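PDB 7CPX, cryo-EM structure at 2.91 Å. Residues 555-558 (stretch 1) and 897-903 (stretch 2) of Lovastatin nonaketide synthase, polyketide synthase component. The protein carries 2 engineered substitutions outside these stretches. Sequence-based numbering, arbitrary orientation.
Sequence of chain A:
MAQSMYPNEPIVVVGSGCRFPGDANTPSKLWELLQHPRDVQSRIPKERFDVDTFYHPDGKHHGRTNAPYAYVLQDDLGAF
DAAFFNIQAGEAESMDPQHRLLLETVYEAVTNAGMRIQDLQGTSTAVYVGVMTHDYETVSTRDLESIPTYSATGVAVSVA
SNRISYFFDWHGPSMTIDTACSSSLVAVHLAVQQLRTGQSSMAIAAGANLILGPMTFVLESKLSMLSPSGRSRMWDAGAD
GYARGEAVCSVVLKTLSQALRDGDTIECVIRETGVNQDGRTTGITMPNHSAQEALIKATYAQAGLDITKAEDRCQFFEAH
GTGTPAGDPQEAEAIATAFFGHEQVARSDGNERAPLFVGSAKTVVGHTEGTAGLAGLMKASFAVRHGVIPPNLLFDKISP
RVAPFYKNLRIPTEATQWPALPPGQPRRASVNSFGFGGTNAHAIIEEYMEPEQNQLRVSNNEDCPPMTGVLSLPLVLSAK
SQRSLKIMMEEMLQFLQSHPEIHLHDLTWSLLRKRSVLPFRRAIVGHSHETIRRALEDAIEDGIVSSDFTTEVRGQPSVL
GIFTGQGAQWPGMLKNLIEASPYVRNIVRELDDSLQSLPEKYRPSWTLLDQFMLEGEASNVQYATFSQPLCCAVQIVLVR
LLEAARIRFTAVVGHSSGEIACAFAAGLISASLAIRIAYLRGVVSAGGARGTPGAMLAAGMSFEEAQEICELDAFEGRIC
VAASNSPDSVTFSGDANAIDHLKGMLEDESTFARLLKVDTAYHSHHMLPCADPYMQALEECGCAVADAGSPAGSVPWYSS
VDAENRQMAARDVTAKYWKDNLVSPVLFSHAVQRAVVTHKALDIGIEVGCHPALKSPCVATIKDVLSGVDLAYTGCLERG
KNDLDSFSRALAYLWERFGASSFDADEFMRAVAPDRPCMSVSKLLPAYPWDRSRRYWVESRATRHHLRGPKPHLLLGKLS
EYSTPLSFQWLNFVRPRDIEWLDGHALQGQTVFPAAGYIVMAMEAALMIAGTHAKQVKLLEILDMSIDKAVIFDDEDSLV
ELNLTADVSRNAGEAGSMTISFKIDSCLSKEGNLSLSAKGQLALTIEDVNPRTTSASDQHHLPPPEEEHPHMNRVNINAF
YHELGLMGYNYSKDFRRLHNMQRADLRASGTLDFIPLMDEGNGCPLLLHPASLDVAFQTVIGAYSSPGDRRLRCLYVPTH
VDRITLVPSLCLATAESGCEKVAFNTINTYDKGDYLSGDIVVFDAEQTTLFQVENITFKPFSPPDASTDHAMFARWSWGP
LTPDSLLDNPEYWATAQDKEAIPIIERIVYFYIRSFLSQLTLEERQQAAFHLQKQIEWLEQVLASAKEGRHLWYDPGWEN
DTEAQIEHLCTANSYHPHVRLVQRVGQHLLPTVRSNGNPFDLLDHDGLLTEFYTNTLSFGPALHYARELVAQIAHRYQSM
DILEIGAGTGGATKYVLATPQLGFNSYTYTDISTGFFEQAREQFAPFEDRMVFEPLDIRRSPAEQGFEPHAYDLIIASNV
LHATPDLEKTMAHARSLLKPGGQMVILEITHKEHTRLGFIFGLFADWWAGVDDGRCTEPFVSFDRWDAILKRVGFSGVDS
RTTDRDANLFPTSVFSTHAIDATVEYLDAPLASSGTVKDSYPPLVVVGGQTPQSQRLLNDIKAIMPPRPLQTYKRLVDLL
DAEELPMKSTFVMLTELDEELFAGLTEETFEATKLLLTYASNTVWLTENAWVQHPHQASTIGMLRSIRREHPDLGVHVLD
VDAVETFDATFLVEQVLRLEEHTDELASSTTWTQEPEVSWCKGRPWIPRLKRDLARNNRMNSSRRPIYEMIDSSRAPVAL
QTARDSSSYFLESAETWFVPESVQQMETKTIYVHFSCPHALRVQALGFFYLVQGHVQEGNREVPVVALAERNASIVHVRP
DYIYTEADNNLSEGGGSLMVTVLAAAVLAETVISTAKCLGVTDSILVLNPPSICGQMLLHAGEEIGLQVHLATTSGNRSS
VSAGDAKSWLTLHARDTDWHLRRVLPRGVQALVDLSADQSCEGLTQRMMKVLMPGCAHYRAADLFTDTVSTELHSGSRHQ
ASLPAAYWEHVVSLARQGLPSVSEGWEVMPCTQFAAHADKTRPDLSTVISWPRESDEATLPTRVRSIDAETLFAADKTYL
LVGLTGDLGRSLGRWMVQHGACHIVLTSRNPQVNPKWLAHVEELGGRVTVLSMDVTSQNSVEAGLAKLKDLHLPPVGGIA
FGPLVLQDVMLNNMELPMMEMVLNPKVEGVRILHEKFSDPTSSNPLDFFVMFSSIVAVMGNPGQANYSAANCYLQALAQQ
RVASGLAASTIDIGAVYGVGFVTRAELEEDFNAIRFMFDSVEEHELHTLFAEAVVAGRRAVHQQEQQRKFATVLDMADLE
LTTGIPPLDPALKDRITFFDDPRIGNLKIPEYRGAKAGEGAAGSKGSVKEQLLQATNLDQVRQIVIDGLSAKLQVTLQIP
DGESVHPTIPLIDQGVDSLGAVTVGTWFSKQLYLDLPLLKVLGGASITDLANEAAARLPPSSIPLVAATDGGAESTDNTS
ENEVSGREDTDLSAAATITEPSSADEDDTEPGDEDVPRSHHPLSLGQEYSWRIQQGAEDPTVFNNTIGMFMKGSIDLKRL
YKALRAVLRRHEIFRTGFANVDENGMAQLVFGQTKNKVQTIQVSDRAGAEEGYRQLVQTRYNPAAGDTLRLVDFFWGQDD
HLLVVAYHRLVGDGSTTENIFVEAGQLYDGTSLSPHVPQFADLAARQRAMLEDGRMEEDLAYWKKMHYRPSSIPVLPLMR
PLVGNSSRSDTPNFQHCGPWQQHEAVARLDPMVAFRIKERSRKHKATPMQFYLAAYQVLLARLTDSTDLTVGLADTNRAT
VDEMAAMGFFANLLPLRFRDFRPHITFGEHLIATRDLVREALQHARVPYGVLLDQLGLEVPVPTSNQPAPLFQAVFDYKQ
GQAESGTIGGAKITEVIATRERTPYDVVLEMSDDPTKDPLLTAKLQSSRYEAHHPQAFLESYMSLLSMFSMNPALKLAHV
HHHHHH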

# COMPACT_ATOMS: atom_id res chain seq x y z
N GLY A 555 -13.92 -2.39 -59.59
CA GLY A 555 -14.27 -3.16 -60.77
C GLY A 555 -15.52 -2.66 -61.45
O GLY A 555 -16.44 -3.44 -61.73
N GLN A 556 -15.58 -1.36 -61.71
CA GLN A 556 -16.73 -0.72 -62.34
C GLN A 556 -16.26 0.19 -63.47
O GLN A 556 -16.40 1.42 -63.39
N PRO A 557 -15.70 -0.38 -64.53
CA PRO A 557 -15.31 0.42 -65.70
C PRO A 557 -16.38 0.60 -66.76
O PRO A 557 -16.06 1.05 -67.87
N SER A 558 -17.64 0.26 -66.47
CA SER A 558 -18.69 0.29 -67.48
C SER A 558 -19.16 1.72 -67.71
O SER A 558 -19.72 2.36 -66.80
N ARG A 897 -14.72 8.05 -59.00
CA ARG A 897 -15.92 7.22 -58.93
C ARG A 897 -15.61 5.74 -58.76
O ARG A 897 -16.29 5.06 -57.98
N PHE A 898 -14.60 5.20 -59.45
CA PHE A 898 -14.37 3.76 -59.45
C PHE A 898 -12.89 3.43 -59.29
O PHE A 898 -12.35 2.58 -60.01
N GLY A 899 -12.21 4.09 -58.36
CA GLY A 899 -10.86 3.69 -58.01
C GLY A 899 -9.97 3.54 -59.23
O GLY A 899 -10.13 4.22 -60.26
N ALA A 900 -9.00 2.63 -59.12
CA ALA A 900 -8.13 2.33 -60.25
C ALA A 900 -8.83 1.48 -61.30
O ALA A 900 -8.41 1.48 -62.46
N SER A 901 -9.88 0.75 -60.92
CA SER A 901 -10.61 -0.06 -61.88
C SER A 901 -11.28 0.78 -62.95
O SER A 901 -11.65 0.25 -64.00
N SER A 902 -11.43 2.09 -62.71
CA SER A 902 -12.09 2.94 -63.70
C SER A 902 -11.34 2.91 -65.03
O SER A 902 -11.96 2.82 -66.09
N PHE A 903 -10.02 2.99 -64.99
CA PHE A 903 -9.22 2.97 -66.20
C PHE A 903 -7.80 2.55 -65.84
O PHE A 903 -7.40 2.56 -64.67

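The polar link between the two stretches converges on the hydroxyl of Ser901, whose CA-to-CB bond points toward stretch 1. In its p rotamer (chi1 61°), Ser901 OG donates to Phe898 O within its own stretch at 2.7 Å. The same oxygen accepts two weak hydrogen bonds from the facing backbone, one from Gly555 N to Ser901 OG at 2.8 Å and a longer one from Gln556 N to Ser901 OG at 3.5 Å. A single side chain thus ties the turn after the helix to two consecutive amides of stretch 1.

Next to this site, Phe898 also points toward stretch 1, with chi1 at -42° (m) and chi2 at -69°. Gln556 O lies over one face of its ring, 3.2 Å from Phe898 CG. The Gln556 side chain leaves the backbone sideways, and its m, t conformation carries the amide alongside the ring, bringing Gln556 NE2 within 3.4 Å of Phe898 CE1.

Pro557, with a C-gamma endo pucker, packs against backbone rather than side chains: its CB is 3.4 Å from Ser901 O and 3.9 Å from Ser902 O. Ser902 itself points away; its p rotamer (chi1 66°) directs Ser902 OG to Gly899 O at 3.0 Å, a hydrogen bond that braces the turn. Arg897 and Phe903 lead their side-chain ends away, leaving a small contact that buries 280 Å² in total.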

# COMPACT_ATOMS: atom_id res chain seq x y z
CB GLN A 556 -17.54 0.07 -61.31
CG GLN A 556 -18.13 -0.79 -60.20
CD GLN A 556 -18.90 0.02 -59.17
OE1 GLN A 556 -18.70 -0.13 -57.97
NE2 GLN A 556 -19.79 0.88 -59.65
CB PRO A 557 -14.13 -0.39 -66.26
CG PRO A 557 -14.50 -1.80 -65.96
CD PRO A 557 -15.24 -1.77 -64.65
CB SER A 558 -19.86 -0.60 -67.05
OG SER A 558 -20.28 -0.29 -65.74
CB ARG A 897 -16.78 7.43 -60.17
CG ARG A 897 -17.99 8.31 -59.93
CD ARG A 897 -17.61 9.67 -59.34
NE ARG A 897 -18.78 10.41 -58.88
CZ ARG A 897 -18.74 11.62 -58.36
NH1 ARG A 897 -17.60 12.28 -58.22
NH2 ARG A 897 -19.87 12.19 -57.95
CB PHE A 898 -14.92 3.12 -60.72
CG PHE A 898 -16.26 3.66 -61.14
CD1 PHE A 898 -17.39 3.39 -60.39
CD2 PHE A 898 -16.38 4.43 -62.28
CE1 PHE A 898 -18.62 3.88 -60.77
CE2 PHE A 898 -17.61 4.92 -62.66
CZ PHE A 898 -18.73 4.65 -61.91
CB ALA A 900 -6.87 1.61 -59.76
CB SER A 901 -11.67 -0.90 -61.15
OG SER A 901 -12.61 -0.07 -60.49
CB SER A 902 -12.17 4.37 -63.17
OG SER A 902 -10.89 4.95 -63.04
CB PHE A 903 -9.23 4.33 -66.90
CG PHE A 903 -8.42 5.38 -66.19
CD1 PHE A 903 -8.99 6.13 -65.16
CD2 PHE A 903 -7.11 5.63 -66.55
CE1 PHE A 903 -8.25 7.09 -64.51
CE2 PHE A 903 -6.37 6.59 -65.89
CZ PHE A 903 -6.94 7.33 -64.87